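Local coordinates for thiaminase-I (Naegleria gruberi, PDB 4HCY), which belongs to the thiaminase I-like family, whose members share the two-lobed fold of periplasmic binding proteins, and here holds 0YN, at residues 149-154 against 226-231; 156-161 against 352-357. All coordinates share one frame; numbering follows the deposited sequence.

Contact 1: 149-154 against 226-231; sequences VYPDVA and NYYVGY. With 0YN (2-{4-[(4-amino-2-methylpyrimidin-5-yl)methyl]-3-methylthiophen-2-yl}ethanol), chain G.
Y227 opens the contact with its carbonyl, since Y227 O accepts a hydrogen bond from V149 N at 3.1 Å. The donor stands above the carbonyl plane, 45° out of it, while the Y227 ring leads away to where its hydroxyl hydrogen-bonds T130 OG1. At Y228 the side chain takes over. Its ring meets V149 CG1 at the edge, near the ring plane, with V149 CG1 3.6 Å from Y228 CD1. CG1 reaches that edge because it lies anti to the backbone N of V149 (chi1 176°). P151 CD comes to the same ring obliquely, and Y228 OH is hydrogen-bonded to S234 OG. V229 then returns the backbone bond, V229 N donating a hydrogen bond to V149 O at 2.8 Å, almost straight down the C=O direction. V149 makes both bonds, to the residues before and after Y228, which gives a single parallel beta bridge between V149 and Y228 and joins the segment leading into helix 151-154 to strand 227-230; that strand pairs antiparallel with strand 114-125 in the large mixed sheet. V229 CG1 also makes a CH-pi contact with Y150, 3.7 Å from the centroid of the Y150 ring and 19° off its normal. V153 CG2 sits over the opposite face, so the ring is clamped between two valine methyls. Past G230, Y231 turns its ring to the ligand, with 0YN C6' over the centre of one face and Y231 OH 3.5 Å from 0YN C4. D152 OD2 approaches that ring obliquely, whereas D152 OD1 hydrogen-bonds S157 OG.

Contact 2: 156-161 against 352-357; sequences SSSFTV and VLRPFL. With 0YN (2-{4-[(4-amino-2-methylpyrimidin-5-yl)methyl]-3-methylthiophen-2-yl}ethanol), chain G.
R354 reaches across to S156, where R354 NH1 lies 2.7 Å from S156 O in a weak hydrogen bond, bent to 125° at the proton. The arginine chain bends at chi3 (-78°), which brings the edge of its guanidinium to the carbonyl. S158 OG lies at that edge too, close to the guanidinium plane, but R354 NH1 is 3.8 Å from S158 OG, so this is proximity and no more. Nearer the backbone, the aliphatic part of the arginine passes S156, with R354 CD 3.9 Å from S156 CB. V161 supplies the apolar half of the contact. Its CG1, anti to the backbone N (chi1 173°), touches two leucines: V161 CG1 is 3.7 Å from L353 CB, the two side chains running alongside one another and pointing opposite ways; L357 CD1 meets the same methyl obliquely. The other methyl, CG2, faces R354 CG across a right-angled crossing. What presents these groups is a helix-to-helix turn: S156, with positive phi, is the C-prime residue of a Schellman motif that ends helix 151-154, and S157 follows at the N-cap position of helix 158-169. The start of that helix is thereby packed against the end of helix 343-353 and the C-terminal residues. Helix 193-204 adds a further layer, Y199 touching V161 and L357, while T196 OG1 hydrogen-bonds F356 O. F159, from the same first turn, does not touch 352-357 but packs on N343 and V346 earlier in helix 343-353 and also meets the ligand: F159 CD1 lies 3.3 Å from 0YN O5G.

Contacts 1 and 2 share the junction between helix 151-154 and helix 158-169, with their centres 15 Å apart. There S157 N is 2.9 Å from D152 O, a probable hydrogen bond, and V153 CG2 packs on T160 CG2 at 3.7 Å. The segments alternate along the chain; contact 1 joins this helical pair to the sheet, and contact 2 joins it to the C-terminal end. One aromatic residue from a segment of each contact meets 0YN: Y231 lies against C6' of the pyrimidine and against the thiophene atoms, with Y231 OH near C4 and C3, and F159 lies near the hydroxyethyl end, while D263 adds a hydrogen bond from outside both.

Contact 1: 149-154 against 226-231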
loop_
_atom_site.group_PDB
_atom_site.type_symbol
_atom_site.label_atom_id
_atom_site.label_comp_id
_atom_site.label_asym_id
_atom_site.label_seq_id
_atom_site.Cartn_x
_atom_site.Cartn_y
_atom_site.Cartn_z
ATOM N N VAL A 149 -17.007 8.395 3.825
ATOM C CA VAL A 149 -16.767 7.940 2.460
ATOM C C VAL A 149 -15.646 6.905 2.430
ATOM O O VAL A 149 -14.525 7.173 2.859
ATOM C CB VAL A 149 -16.426 9.105 1.513
ATOM C CG1 VAL A 149 -16.096 8.575 0.126
ATOM C CG2 VAL A 149 -17.585 10.082 1.443
ATOM N N TYR A 150 -15.965 5.719 1.924
ATOM C CA TYR A 150 -15.017 4.616 1.873
ATOM C C TYR A 150 -15.359 3.753 0.660
ATOM O O TYR A 150 -16.022 2.724 0.795
ATOM C CB TYR A 150 -15.105 3.797 3.163
ATOM C CG TYR A 150 -13.889 2.952 3.482
ATOM C CD1 TYR A 150 -13.009 2.546 2.486
ATOM C CD2 TYR A 150 -13.624 2.558 4.788
ATOM C CE1 TYR A 150 -11.902 1.771 2.783
ATOM C CE2 TYR A 150 -12.521 1.782 5.094
ATOM C CZ TYR A 150 -11.663 1.393 4.088
ATOM O OH TYR A 150 -10.563 0.622 4.386
ATOM N N PRO A 151 -14.902 4.178 -0.529
ATOM C CA PRO A 151 -15.245 3.572 -1.823
ATOM C C PRO A 151 -15.003 2.066 -1.890
ATOM O O PRO A 151 -15.875 1.333 -2.356
ATOM C CB PRO A 151 -14.314 4.296 -2.801
ATOM C CG PRO A 151 -14.051 5.608 -2.160
ATOM C CD PRO A 151 -13.985 5.320 -0.689
ATOM N N ASP A 152 -13.841 1.615 -1.430
ATOM C CA ASP A 152 -13.491 0.199 -1.507
ATOM C C ASP A 152 -14.371 -0.680 -0.618
ATOM O O ASP A 152 -14.527 -1.873 -0.875
ATOM C CB ASP A 152 -12.013 -0.011 -1.174
ATOM C CG ASP A 152 -11.098 0.402 -2.311
ATOM O OD1 ASP A 152 -11.547 0.376 -3.477
ATOM O OD2 ASP A 152 -9.927 0.747 -2.041
ATOM N N VAL A 153 -14.941 -0.087 0.426
ATOM C CA VAL A 153 -15.850 -0.810 1.310
ATOM C C VAL A 153 -17.272 -0.766 0.764
ATOM O O VAL A 153 -17.998 -1.762 0.803
ATOM C CB VAL A 153 -15.813 -0.244 2.744
ATOM C CG1 VAL A 153 -16.998 -0.745 3.560
ATOM C CG2 VAL A 153 -14.506 -0.615 3.417
ATOM N N ALA A 154 -17.659 0.393 0.241
ATOM C CA ALA A 154 -18.977 0.563 -0.356
ATOM C C ALA A 154 -19.142 -0.316 -1.591
ATOM O O ALA A 154 -20.231 -0.814 -1.868
ATOM C CB ALA A 154 -19.215 2.024 -0.708
ATOM N N ASN A 226 -17.286 14.953 5.543
ATOM C CA ASN A 226 -16.085 15.465 6.191
ATOM C C ASN A 226 -15.124 14.337 6.550
ATOM O O ASN A 226 -14.114 14.557 7.219
ATOM C CB ASN A 226 -16.448 16.266 7.443
ATOM C CG ASN A 226 -17.227 17.529 7.123
ATOM O OD1 ASN A 226 -17.163 18.048 6.009
ATOM N ND2 ASN A 226 -17.964 18.034 8.106
ATOM N N TYR A 227 -15.447 13.130 6.099
ATOM C CA TYR A 227 -14.635 11.954 6.392
ATOM C C TYR A 227 -14.366 11.151 5.125
ATOM O O TYR A 227 -15.279 10.887 4.342
ATOM C CB TYR A 227 -15.330 11.070 7.431
ATOM C CG TYR A 227 -15.763 11.805 8.680
ATOM C CD1 TYR A 227 -14.904 11.945 9.762
ATOM C CD2 TYR A 227 -17.035 12.356 8.778
ATOM C CE1 TYR A 227 -15.297 12.615 10.906
ATOM C CE2 TYR A 227 -17.438 13.028 9.918
ATOM C CZ TYR A 227 -16.566 13.154 10.978
ATOM O OH TYR A 227 -16.964 13.822 12.114
ATOM N N TYR A 228 -13.111 10.761 4.928
ATOM C CA TYR A 228 -12.733 9.958 3.772
ATOM C C TYR A 228 -11.651 8.946 4.127
ATOM O O TYR A 228 -10.637 9.291 4.735
ATOM C CB TYR A 228 -12.255 10.850 2.623
ATOM C CG TYR A 228 -11.776 10.080 1.411
ATOM C CD1 TYR A 228 -12.674 9.618 0.459
ATOM C CD2 TYR A 228 -10.425 9.818 1.217
ATOM C CE1 TYR A 228 -12.242 8.914 -0.649
ATOM C CE2 TYR A 228 -9.985 9.115 0.113
ATOM C CZ TYR A 228 -10.896 8.666 -0.817
ATOM O OH TYR A 228 -10.460 7.965 -1.919
ATOM N N VAL A 229 -11.875 7.693 3.744
ATOM C CA VAL A 229 -10.899 6.638 3.974
ATOM C C VAL A 229 -10.449 6.043 2.646
ATOM O O VAL A 229 -11.271 5.744 1.781
ATOM C CB VAL A 229 -11.468 5.517 4.867
ATOM C CG1 VAL A 229 -10.361 4.566 5.289
ATOM C CG2 VAL A 229 -12.153 6.105 6.089
ATOM N N GLY A 230 -9.141 5.879 2.485
ATOM C CA GLY A 230 -8.594 5.310 1.268
ATOM C C GLY A 230 -7.089 5.466 1.166
ATOM O O GLY A 230 -6.432 5.896 2.115
ATOM N N TYR A 231 -6.545 5.110 0.008
ATOM C CA TYR A 231 -5.113 5.224 -0.235
ATOM C C TYR A 231 -4.708 6.691 -0.314
ATOM O O TYR A 231 -5.516 7.546 -0.678
ATOM C CB TYR A 231 -4.729 4.511 -1.533
ATOM C CG TYR A 231 -5.102 3.047 -1.568
ATOM C CD1 TYR A 231 -5.098 2.280 -0.411
ATOM C CD2 TYR A 231 -5.461 2.432 -2.760
ATOM C CE1 TYR A 231 -5.438 0.939 -0.440
ATOM C CE2 TYR A 231 -5.804 1.094 -2.800
ATOM C CZ TYR A 231 -5.791 0.352 -1.638
ATOM O OH TYR A 231 -6.132 -0.980 -1.676
HETATM C C2A 0YN G . 1.688 2.192 -3.294
HETATM C C35 0YN G . -2.671 -1.392 -2.283
HETATM C C2 0YN G . -3.145 -1.173 -4.791
HETATM S S1 0YN G . -3.997 -2.013 -6.047
HETATM C C5 0YN G . -4.570 -3.285 -5.038
HETATM C C4 0YN G . -4.076 -3.037 -3.653
HETATM C C4A 0YN G . -4.360 -3.929 -2.473
HETATM C C5A 0YN G . -5.421 -4.336 -5.711
HETATM C C5B 0YN G . -6.797 -4.393 -5.063
HETATM O O5G 0YN G . -7.652 -5.234 -5.840
HETATM N "N1'" 0YN G . -0.718 1.730 -2.979
HETATM C "C2'" 0YN G . 0.544 1.251 -3.028
HETATM N "N3'" 0YN G . 0.787 -0.064 -2.842
HETATM C "C4'" 0YN G . -0.227 -0.920 -2.604
HETATM N "N4'" 0YN G . 0.023 -2.238 -2.418
HETATM C "C5'" 0YN G . -1.523 -0.445 -2.552
HETATM C "C6'" 0YN G . -1.750 0.912 -2.743
HETATM C C3 0YN G . -3.292 -1.864 -3.578
#

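Contact 2: 156-161 against 352-357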
loop_
_atom_site.group_PDB
_atom_site.type_symbol
_atom_site.label_atom_id
_atom_site.label_comp_id
_atom_site.label_asym_id
_atom_site.label_seq_id
_atom_site.Cartn_x
_atom_site.Cartn_y
_atom_site.Cartn_z
ATOM N N SER A 156 -17.323 -3.041 -2.041
ATOM C CA SER A 156 -16.916 -4.382 -1.623
ATOM C C SER A 156 -15.796 -4.956 -2.488
ATOM O O SER A 156 -15.931 -6.041 -3.054
ATOM C CB SER A 156 -18.115 -5.336 -1.598
ATOM O OG SER A 156 -19.048 -4.955 -0.602
ATOM N N SER A 157 -14.693 -4.219 -2.585
ATOM C CA SER A 157 -13.530 -4.674 -3.338
ATOM C C SER A 157 -12.929 -5.911 -2.682
ATOM O O SER A 157 -12.843 -5.989 -1.456
ATOM C CB SER A 157 -12.485 -3.563 -3.436
ATOM O OG SER A 157 -13.009 -2.429 -4.103
ATOM N N SER A 158 -12.515 -6.867 -3.509
ATOM C CA SER A 158 -12.028 -8.164 -3.043
ATOM C C SER A 158 -10.942 -8.068 -1.970
ATOM O O SER A 158 -11.027 -8.727 -0.933
ATOM C CB SER A 158 -11.524 -8.996 -4.224
ATOM O OG SER A 158 -12.553 -9.195 -5.179
ATOM N N PHE A 159 -9.930 -7.244 -2.220
ATOM C CA PHE A 159 -8.822 -7.091 -1.282
ATOM C C PHE A 159 -9.218 -6.327 -0.022
ATOM O O PHE A 159 -8.564 -6.444 1.015
ATOM C CB PHE A 159 -7.627 -6.418 -1.960
ATOM C CG PHE A 159 -6.697 -7.381 -2.637
ATOM C CD1 PHE A 159 -6.979 -7.863 -3.905
ATOM C CD2 PHE A 159 -5.544 -7.810 -2.002
ATOM C CE1 PHE A 159 -6.124 -8.752 -4.528
ATOM C CE2 PHE A 159 -4.686 -8.697 -2.618
ATOM C CZ PHE A 159 -4.976 -9.171 -3.884
ATOM N N THR A 160 -10.289 -5.546 -0.114
ATOM C CA THR A 160 -10.772 -4.788 1.033
ATOM C C THR A 160 -11.677 -5.654 1.904
ATOM O O THR A 160 -11.584 -5.626 3.131
ATOM C CB THR A 160 -11.521 -3.519 0.592
ATOM O OG1 THR A 160 -10.679 -2.744 -0.269
ATOM C CG2 THR A 160 -11.911 -2.681 1.800
ATOM N N VAL A 161 -12.547 -6.425 1.259
ATOM C CA VAL A 161 -13.409 -7.370 1.960
ATOM C C VAL A 161 -12.561 -8.414 2.679
ATOM O O VAL A 161 -12.765 -8.691 3.862
ATOM C CB VAL A 161 -14.366 -8.084 0.988
ATOM C CG1 VAL A 161 -15.135 -9.180 1.708
ATOM C CG2 VAL A 161 -15.317 -7.085 0.349
ATOM N N VAL A 352 -16.770 -15.465 -0.521
ATOM C CA VAL A 352 -17.447 -16.161 0.563
ATOM C C VAL A 352 -17.973 -15.159 1.587
ATOM O O VAL A 352 -19.082 -15.301 2.103
ATOM C CB VAL A 352 -16.501 -17.159 1.261
ATOM C CG1 VAL A 352 -17.173 -17.781 2.477
ATOM C CG2 VAL A 352 -16.057 -18.239 0.289
ATOM N N LEU A 353 -17.174 -14.134 1.859
ATOM C CA LEU A 353 -17.498 -13.155 2.890
ATOM C C LEU A 353 -18.600 -12.178 2.487
ATOM O O LEU A 353 -19.396 -11.763 3.325
ATOM C CB LEU A 353 -16.242 -12.380 3.295
ATOM C CG LEU A 353 -15.174 -13.173 4.047
ATOM C CD1 LEU A 353 -13.901 -12.356 4.186
ATOM C CD2 LEU A 353 -15.693 -13.599 5.413
ATOM N N ARG A 354 -18.641 -11.820 1.206
ATOM C CA ARG A 354 -19.557 -10.785 0.713
ATOM C C ARG A 354 -21.049 -10.902 1.086
ATOM O O ARG A 354 -21.657 -9.901 1.467
ATOM C CB ARG A 354 -19.392 -10.571 -0.799
ATOM C CG ARG A 354 -18.461 -9.418 -1.155
ATOM C CD ARG A 354 -18.556 -9.053 -2.629
ATOM N NE ARG A 354 -17.828 -9.988 -3.479
ATOM C CZ ARG A 354 -16.617 -9.757 -3.978
ATOM N NH1 ARG A 354 -15.997 -8.614 -3.715
ATOM N NH2 ARG A 354 -16.028 -10.665 -4.742
ATOM N N PRO A 355 -21.647 -12.105 0.973
ATOM C CA PRO A 355 -23.067 -12.193 1.339
ATOM C C PRO A 355 -23.317 -11.892 2.815
ATOM O O PRO A 355 -24.396 -11.420 3.170
ATOM C CB PRO A 355 -23.416 -13.654 1.043
ATOM C CG PRO A 355 -22.412 -14.094 0.048
ATOM C CD PRO A 355 -21.153 -13.373 0.407
ATOM N N PHE A 356 -22.323 -12.153 3.657
ATOM C CA PHE A 356 -22.460 -11.961 5.097
ATOM C C PHE A 356 -22.105 -10.539 5.521
ATOM O O PHE A 356 -21.758 -10.295 6.676
ATOM C CB PHE A 356 -21.585 -12.964 5.852
ATOM C CG PHE A 356 -21.971 -14.399 5.622
ATOM C CD1 PHE A 356 -21.538 -15.078 4.494
ATOM C CD2 PHE A 356 -22.765 -15.071 6.538
ATOM C CE1 PHE A 356 -21.892 -16.396 4.280
ATOM C CE2 PHE A 356 -23.121 -16.390 6.331
ATOM C CZ PHE A 356 -22.684 -17.053 5.200
ATOM N N LEU A 357 -22.195 -9.601 4.583
ATOM C CA LEU A 357 -21.862 -8.209 4.860
ATOM C C LEU A 357 -23.040 -7.290 4.558
ATOM O O LEU A 357 -24.168 -7.557 4.973
ATOM C CB LEU A 357 -20.641 -7.783 4.044
ATOM C CG LEU A 357 -19.414 -8.687 4.178
ATOM C CD1 LEU A 357 -18.281 -8.204 3.286
ATOM C CD2 LEU A 357 -18.962 -8.784 5.627
HETATM C C2A 0YN G . 1.688 2.192 -3.294
HETATM C C35 0YN G . -2.671 -1.392 -2.283
HETATM C C2 0YN G . -3.145 -1.173 -4.791
HETATM S S1 0YN G . -3.997 -2.013 -6.047
HETATM C C5 0YN G . -4.570 -3.285 -5.038
HETATM C C4 0YN G . -4.076 -3.037 -3.653
HETATM C C4A 0YN G . -4.360 -3.929 -2.473
HETATM C C5A 0YN G . -5.421 -4.336 -5.711
HETATM C C5B 0YN G . -6.797 -4.393 -5.063
HETATM O O5G 0YN G . -7.652 -5.234 -5.840
HETATM N "N1'" 0YN G . -0.718 1.730 -2.979
HETATM C "C2'" 0YN G . 0.544 1.251 -3.028
HETATM N "N3'" 0YN G . 0.787 -0.064 -2.842
HETATM C "C4'" 0YN G . -0.227 -0.920 -2.604
HETATM N "N4'" 0YN G . 0.023 -2.238 -2.418
HETATM C "C5'" 0YN G . -1.523 -0.445 -2.552
HETATM C "C6'" 0YN G . -1.750 0.912 -2.743
HETATM C C3 0YN G . -3.292 -1.864 -3.578
#